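Local structure of hypothetical protein (Archaeoglobus fulgidus, 2H6L) at residues 29-40 / 115-125. The protein is of unknown function, but is a zinc-binding protein of the PPC (plants and prokaryotes conserved) domain family. Numbering follows the deposited sequence.
Sequences FLEEKGIHAAHI and VFVLPLSGEAP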
ATOM      1  N   PHE A  29     -11.453  12.123  12.345  1.00 21.55           N
ATOM      2  CA  PHE A  29     -12.377  11.829  11.264  1.00 21.42           C
ATOM      3  C   PHE A  29     -13.203  10.579  11.582  1.00 22.06           C
ATOM      4  O   PHE A  29     -14.428  10.571  11.427  1.00 22.71           O
ATOM      5  CB  PHE A  29     -11.609  11.594   9.968  1.00 21.17           C
ATOM      6  CG  PHE A  29     -12.471  11.106   8.848  1.00 20.21           C
ATOM      7  CD1 PHE A  29     -13.409  11.946   8.264  1.00 18.64           C
ATOM      8  CD2 PHE A  29     -12.376   9.790   8.402  1.00 19.79           C
ATOM      9  CE1 PHE A  29     -14.244  11.485   7.253  1.00 21.11           C
ATOM     10  CE2 PHE A  29     -13.204   9.317   7.392  1.00 18.97           C
ATOM     11  CZ  PHE A  29     -14.143  10.167   6.814  1.00 19.46           C
ATOM     12  N   LEU A  30     -12.524   9.525  12.024  1.00 20.86           N
ATOM     13  CA  LEU A  30     -13.182   8.263  12.351  1.00 20.83           C
ATOM     14  C   LEU A  30     -14.237   8.426  13.441  1.00 20.19           C
ATOM     15  O   LEU A  30     -15.332   7.867  13.339  1.00 17.84           O
ATOM     16  CB  LEU A  30     -12.133   7.224  12.780  1.00 18.78           C
ATOM     17  CG  LEU A  30     -11.051   6.958  11.723  1.00 19.66           C
ATOM     18  CD1 LEU A  30      -9.921   6.098  12.289  1.00 20.16           C
ATOM     19  CD2 LEU A  30     -11.698   6.278  10.536  1.00 16.87           C
ATOM     20  N   GLU A  31     -13.902   9.179  14.486  1.00 22.40           N
ATOM     21  CA  GLU A  31     -14.832   9.415  15.594  1.00 24.83           C
ATOM     22  C   GLU A  31     -16.074  10.140  15.085  1.00 24.54           C
ATOM     23  O   GLU A  31     -17.201   9.812  15.452  1.00 22.84           O
ATOM     24  CB  GLU A  31     -14.162  10.262  16.684  1.00 28.86           C
ATOM     25  CG  GLU A  31     -12.982   9.596  17.391  1.00 35.76           C
ATOM     26  CD  GLU A  31     -13.402   8.747  18.585  1.00 40.84           C
ATOM     27  OE1 GLU A  31     -14.326   7.917  18.436  1.00 43.50           O
ATOM     28  OE2 GLU A  31     -12.803   8.907  19.673  1.00 41.44           O
ATOM     29  N   GLU A  32     -15.855  11.130  14.226  1.00 25.34           N
ATOM     30  CA  GLU A  32     -16.944  11.914  13.659  1.00 25.17           C
ATOM     31  C   GLU A  32     -17.891  11.070  12.822  1.00 22.49           C
ATOM     32  O   GLU A  32     -19.111  11.240  12.883  1.00 22.22           O
ATOM     33  CB  GLU A  32     -16.372  13.050  12.812  1.00 30.31           C
ATOM     34  CG  GLU A  32     -17.395  13.771  11.957  1.00 37.94           C
ATOM     35  CD  GLU A  32     -16.782  14.902  11.162  1.00 41.80           C
ATOM     36  OE1 GLU A  32     -15.817  14.641  10.411  1.00 44.38           O
ATOM     37  OE2 GLU A  32     -17.266  16.049  11.290  1.00 44.53           O
ATOM     38  N   LYS A  33     -17.331  10.159  12.035  1.00 21.24           N
ATOM     39  CA  LYS A  33     -18.143   9.298  11.182  1.00 21.48           C
ATOM     40  C   LYS A  33     -18.565   8.020  11.889  1.00 21.13           C
ATOM     41  O   LYS A  33     -19.436   7.304  11.410  1.00 22.10           O
ATOM     42  CB  LYS A  33     -17.379   8.936   9.904  1.00 22.04           C
ATOM     43  CG  LYS A  33     -17.085  10.119   9.001  1.00 24.29           C
ATOM     44  CD  LYS A  33     -18.371  10.752   8.481  1.00 26.85           C
ATOM     45  CE  LYS A  33     -18.087  12.016   7.679  1.00 28.64           C
ATOM     46  NZ  LYS A  33     -19.343  12.661   7.192  1.00 30.97           N
ATOM     47  N   GLY A  34     -17.954   7.740  13.034  1.00 21.10           N
ATOM     48  CA  GLY A  34     -18.289   6.528  13.754  1.00 21.69           C
ATOM     49  C   GLY A  34     -17.776   5.280  13.051  1.00 20.60           C
ATOM     50  O   GLY A  34     -18.440   4.245  13.053  1.00 21.79           O
ATOM     51  N   ILE A  35     -16.599   5.381  12.440  1.00 19.55           N
ATOM     52  CA  ILE A  35     -15.991   4.239  11.750  1.00 22.42           C
ATOM     53  C   ILE A  35     -15.162   3.463  12.777  1.00 20.47           C
ATOM     54  O   ILE A  35     -14.241   4.018  13.368  1.00 19.32           O
ATOM     55  CB  ILE A  35     -15.036   4.696  10.619  1.00 22.91           C
ATOM     56  CG1 ILE A  35     -15.735   5.698   9.693  1.00 23.11           C
ATOM     57  CG2 ILE A  35     -14.563   3.486   9.824  1.00 21.85           C
ATOM     58  CD1 ILE A  35     -16.899   5.128   8.953  1.00 28.96           C
ATOM     59  N   HIS A  36     -15.480   2.189  12.986  1.00 20.79           N
ATOM     60  CA  HIS A  36     -14.753   1.377  13.961  1.00 22.03           C
ATOM     61  C   HIS A  36     -13.813   0.352  13.344  1.00 21.86           C
ATOM     62  O   HIS A  36     -12.979  -0.230  14.037  1.00 21.85           O
ATOM     63  CB  HIS A  36     -15.741   0.664  14.887  1.00 23.49           C
ATOM     64  CG  HIS A  36     -16.575   1.597  15.709  1.00 26.73           C
ATOM     65  ND1 HIS A  36     -17.604   1.162  16.517  1.00 28.92           N
ATOM     66  CD2 HIS A  36     -16.532   2.944  15.847  1.00 27.43           C
ATOM     67  CE1 HIS A  36     -18.160   2.202  17.116  1.00 29.27           C
ATOM     68  NE2 HIS A  36     -17.528   3.294  16.726  1.00 28.51           N
ATOM     69  N   ALA A  37     -13.950   0.130  12.041  1.00 20.79           N
ATOM     70  CA  ALA A  37     -13.107  -0.821  11.328  1.00 19.01           C
ATOM     71  C   ALA A  37     -12.880  -0.284   9.920  1.00 18.71           C
ATOM     72  O   ALA A  37     -13.822   0.149   9.263  1.00 17.02           O
ATOM     73  CB  ALA A  37     -13.792  -2.185  11.273  1.00 14.04           C
ATOM     74  N   ALA A  38     -11.634  -0.300   9.461  1.00 19.75           N
ATOM     75  CA  ALA A  38     -11.323   0.206   8.127  1.00 20.33           C
ATOM     76  C   ALA A  38      -9.901  -0.086   7.680  1.00 21.40           C
ATOM     77  O   ALA A  38      -9.053  -0.492   8.475  1.00 22.11           O
ATOM     78  CB  ALA A  38     -11.561   1.713   8.080  1.00 17.54           C
ATOM     79  N   HIS A  39      -9.665   0.107   6.385  1.00 20.48           N
ATOM     80  CA  HIS A  39      -8.347  -0.065   5.796  1.00 21.20           C
ATOM     81  C   HIS A  39      -7.899   1.358   5.494  1.00 21.00           C
ATOM     82  O   HIS A  39      -8.701   2.174   5.038  1.00 19.89           O
ATOM     83  CB  HIS A  39      -8.420  -0.859   4.495  1.00 22.51           C
ATOM     84  CG  HIS A  39      -7.104  -0.977   3.792  1.00 22.77           C
ATOM     85  ND1 HIS A  39      -6.940  -0.659   2.460  1.00 22.42           N
ATOM     86  CD2 HIS A  39      -5.892  -1.387   4.235  1.00 21.96           C
ATOM     87  CE1 HIS A  39      -5.683  -0.871   2.113  1.00 22.64           C
ATOM     88  NE2 HIS A  39      -5.026  -1.313   3.173  1.00 24.22           N
ATOM     89  N   ILE A  40      -6.628   1.652   5.745  1.00 21.75           N
ATOM     90  CA  ILE A  40      -6.091   2.989   5.535  1.00 20.63           C
ATOM     91  C   ILE A  40      -4.890   3.027   4.610  1.00 20.88           C
ATOM     92  O   ILE A  40      -4.027   2.153   4.660  1.00 17.82           O
ATOM     93  CB  ILE A  40      -5.634   3.610   6.864  1.00 22.88           C
ATOM     94  CG1 ILE A  40      -6.826   3.778   7.807  1.00 23.56           C
ATOM     95  CG2 ILE A  40      -4.931   4.932   6.604  1.00 22.48           C
ATOM     96  CD1 ILE A  40      -6.416   4.148   9.226  1.00 26.73           C
ATOM     97  N   VAL A 115      -5.376  11.019   2.230  1.00 16.99           N
ATOM     98  CA  VAL A 115      -5.664   9.726   2.822  1.00 17.83           C
ATOM     99  C   VAL A 115      -6.864   9.038   2.197  1.00 17.36           C
ATOM    100  O   VAL A 115      -7.865   9.680   1.882  1.00 19.33           O
ATOM    101  CB  VAL A 115      -5.946   9.880   4.345  1.00 16.83           C
ATOM    102  CG1 VAL A 115      -6.031   8.513   5.009  1.00 17.15           C
ATOM    103  CG2 VAL A 115      -4.869  10.734   4.992  1.00 18.77           C
ATOM    104  N   PHE A 116      -6.755   7.729   2.008  1.00 15.73           N
ATOM    105  CA  PHE A 116      -7.869   6.967   1.473  1.00 16.59           C
ATOM    106  C   PHE A 116      -8.368   6.135   2.635  1.00 16.23           C
ATOM    107  O   PHE A 116      -7.605   5.383   3.236  1.00 15.17           O
ATOM    108  CB  PHE A 116      -7.438   6.032   0.342  1.00 16.72           C
ATOM    109  CG  PHE A 116      -8.535   5.107  -0.124  1.00 19.16           C
ATOM    110  CD1 PHE A 116      -9.777   5.615  -0.500  1.00 20.23           C
ATOM    111  CD2 PHE A 116      -8.334   3.731  -0.178  1.00 20.21           C
ATOM    112  CE1 PHE A 116     -10.805   4.771  -0.913  1.00 21.59           C
ATOM    113  CE2 PHE A 116      -9.351   2.879  -0.590  1.00 21.69           C
ATOM    114  CZ  PHE A 116     -10.592   3.399  -0.961  1.00 20.28           C
ATOM    115  N   VAL A 117      -9.638   6.290   2.970  1.00 16.50           N
ATOM    116  CA  VAL A 117     -10.212   5.524   4.065  1.00 18.60           C
ATOM    117  C   VAL A 117     -11.310   4.625   3.525  1.00 18.09           C
ATOM    118  O   VAL A 117     -12.250   5.097   2.890  1.00 20.10           O
ATOM    119  CB  VAL A 117     -10.798   6.444   5.143  1.00 17.87           C
ATOM    120  CG1 VAL A 117     -11.434   5.612   6.246  1.00 19.38           C
ATOM    121  CG2 VAL A 117      -9.704   7.337   5.705  1.00 17.32           C
ATOM    122  N   LEU A 118     -11.177   3.326   3.769  1.00 19.27           N
ATOM    123  CA  LEU A 118     -12.167   2.358   3.311  1.00 18.49           C
ATOM    124  C   LEU A 118     -12.826   1.750   4.537  1.00 19.60           C
ATOM    125  O   LEU A 118     -12.303   0.798   5.128  1.00 18.35           O
ATOM    126  CB  LEU A 118     -11.493   1.257   2.484  1.00 19.18           C
ATOM    127  CG  LEU A 118     -12.398   0.220   1.813  1.00 18.66           C
ATOM    128  CD1 LEU A 118     -13.213   0.874   0.706  1.00 19.98           C
ATOM    129  CD2 LEU A 118     -11.548  -0.888   1.232  1.00 22.29           C
ATOM    130  N   PRO A 119     -13.973   2.311   4.959  1.00 20.70           N
ATOM    131  CA  PRO A 119     -14.666   1.776   6.135  1.00 20.79           C
ATOM    132  C   PRO A 119     -15.130   0.342   5.894  1.00 21.52           C
ATOM    133  O   PRO A 119     -15.491  -0.029   4.774  1.00 19.39           O
ATOM    134  CB  PRO A 119     -15.828   2.753   6.328  1.00 20.72           C
ATOM    135  CG  PRO A 119     -16.097   3.243   4.932  1.00 21.36           C
ATOM    136  CD  PRO A 119     -14.706   3.458   4.392  1.00 18.60           C
ATOM    137  N   LEU A 120     -15.096  -0.463   6.950  1.00 19.42           N
ATOM    138  CA  LEU A 120     -15.510  -1.853   6.861  1.00 19.56           C
ATOM    139  C   LEU A 120     -16.691  -2.054   7.799  1.00 19.81           C
ATOM    140  O   LEU A 120     -16.574  -1.869   9.018  1.00 18.82           O
ATOM    141  CB  LEU A 120     -14.341  -2.766   7.246  1.00 18.83           C
ATOM    142  CG  LEU A 120     -13.137  -2.643   6.307  1.00 18.25           C
ATOM    143  CD1 LEU A 120     -11.908  -3.304   6.918  1.00 19.86           C
ATOM    144  CD2 LEU A 120     -13.481  -3.272   4.973  1.00 16.69           C
ATOM    145  N   SER A 121     -17.831  -2.409   7.215  1.00 18.07           N
ATOM    146  CA  SER A 121     -19.065  -2.634   7.962  1.00 17.72           C
ATOM    147  C   SER A 121     -19.174  -4.085   8.453  1.00 17.49           C
ATOM    148  O   SER A 121     -19.295  -5.018   7.661  1.00 16.07           O
ATOM    149  CB  SER A 121     -20.265  -2.278   7.076  1.00 16.67           C
ATOM    150  OG  SER A 121     -21.493  -2.681   7.654  1.00 18.85           O
ATOM    151  N   GLY A 122     -19.131  -4.261   9.768  1.00 17.91           N
ATOM    152  CA  GLY A 122     -19.222  -5.588  10.357  1.00 16.39           C
ATOM    153  C   GLY A 122     -18.719  -5.483  11.781  1.00 19.91           C
ATOM    154  O   GLY A 122     -18.522  -4.378  12.282  1.00 18.29           O
ATOM    155  N   GLU A 123     -18.510  -6.611  12.446  1.00 21.86           N
ATOM    156  CA  GLU A 123     -18.016  -6.566  13.820  1.00 23.80           C
ATOM    157  C   GLU A 123     -16.565  -6.102  13.837  1.00 22.77           C
ATOM    158  O   GLU A 123     -15.693  -6.754  13.281  1.00 22.37           O
ATOM    159  CB  GLU A 123     -18.128  -7.943  14.472  1.00 23.92           C
ATOM    160  CG  GLU A 123     -19.551  -8.450  14.572  1.00 28.79           C
ATOM    161  CD  GLU A 123     -20.462  -7.463  15.280  1.00 31.77           C
ATOM    162  OE1 GLU A 123     -20.014  -6.861  16.277  1.00 33.16           O
ATOM    163  OE2 GLU A 123     -21.625  -7.298  14.852  1.00 34.03           O
ATOM    164  N   ALA A 124     -16.313  -4.967  14.478  1.00 23.15           N
ATOM    165  CA  ALA A 124     -14.966  -4.421  14.557  1.00 23.80           C
ATOM    166  C   ALA A 124     -14.066  -5.223  15.489  1.00 23.32           C
ATOM    167  O   ALA A 124     -14.464  -5.591  16.594  1.00 21.71           O
ATOM    168  CB  ALA A 124     -15.018  -2.964  15.024  1.00 22.73           C
ATOM    169  N   PRO A 125     -12.838  -5.521  15.044  1.00 24.99           N
ATOM    170  CA  PRO A 125     -11.941  -6.280  15.917  1.00 25.09           C
ATOM    171  C   PRO A 125     -11.480  -5.399  17.076  1.00 26.68           C
ATOM    172  O   PRO A 125     -11.267  -4.192  16.910  1.00 24.54           O
ATOM    173  CB  PRO A 125     -10.804  -6.685  14.984  1.00 24.33           C
ATOM    174  CG  PRO A 125     -10.787  -5.598  13.963  1.00 26.60           C
ATOM    175  CD  PRO A 125     -12.250  -5.336  13.706  1.00 24.42           C
TER
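L120 lies along the backbone of 37-38, next to P119, which pairs with A38. Its CG and CD1 both rest on A38 CA at 3.8 Å, because chi1 of -63° swings CG beside its own backbone N and over the backbone of A37 and A38. At the same residue, L120 N donates to A37 O at 2.7 Å, coming from above the carbonyl plane, 37° out of it. An alanine in place of L120 would probably keep this backbone bond but strip the cover from A38 CA and lose the packing on F6 and on F116 of the third subunit. H39 and L118 form the hydrogen-bonded pair, with two N-H...O bonds of 3.0 Å (H39 N to L118 O, and L118 N to H39 O); the second is the straighter, with 171° at the hydrogen. Their side chains share the face turned to the neighbouring subunits, where the H39 ring stacks on F116 of the third subunit. Strand 38-43 sits inside the curled antiparallel sheet of the PPC domain, between strands 113-119 and 70-82, and helix 22-33 packs over the other face. On that helix-covered face, A38 CB comes to 3.2 Å from L118 O and lies against P119 CA, and V117 CG1 meets the F29 ring at its edge, near the ring plane, while L30 CD2 comes to the same methyl. I35, in the loop after the Schellman motif that ends the helix, with G34 as its C-prime residue, crosses P119 at a slant: its CG2, anti to the backbone N, and its CD1 both bear on P119 CB, CD1 at 3.7 Å. Further along the chain, A124 CB lies against H36 O and H36 CB, the latter 3.7 Å away, and also reaches A37 CB.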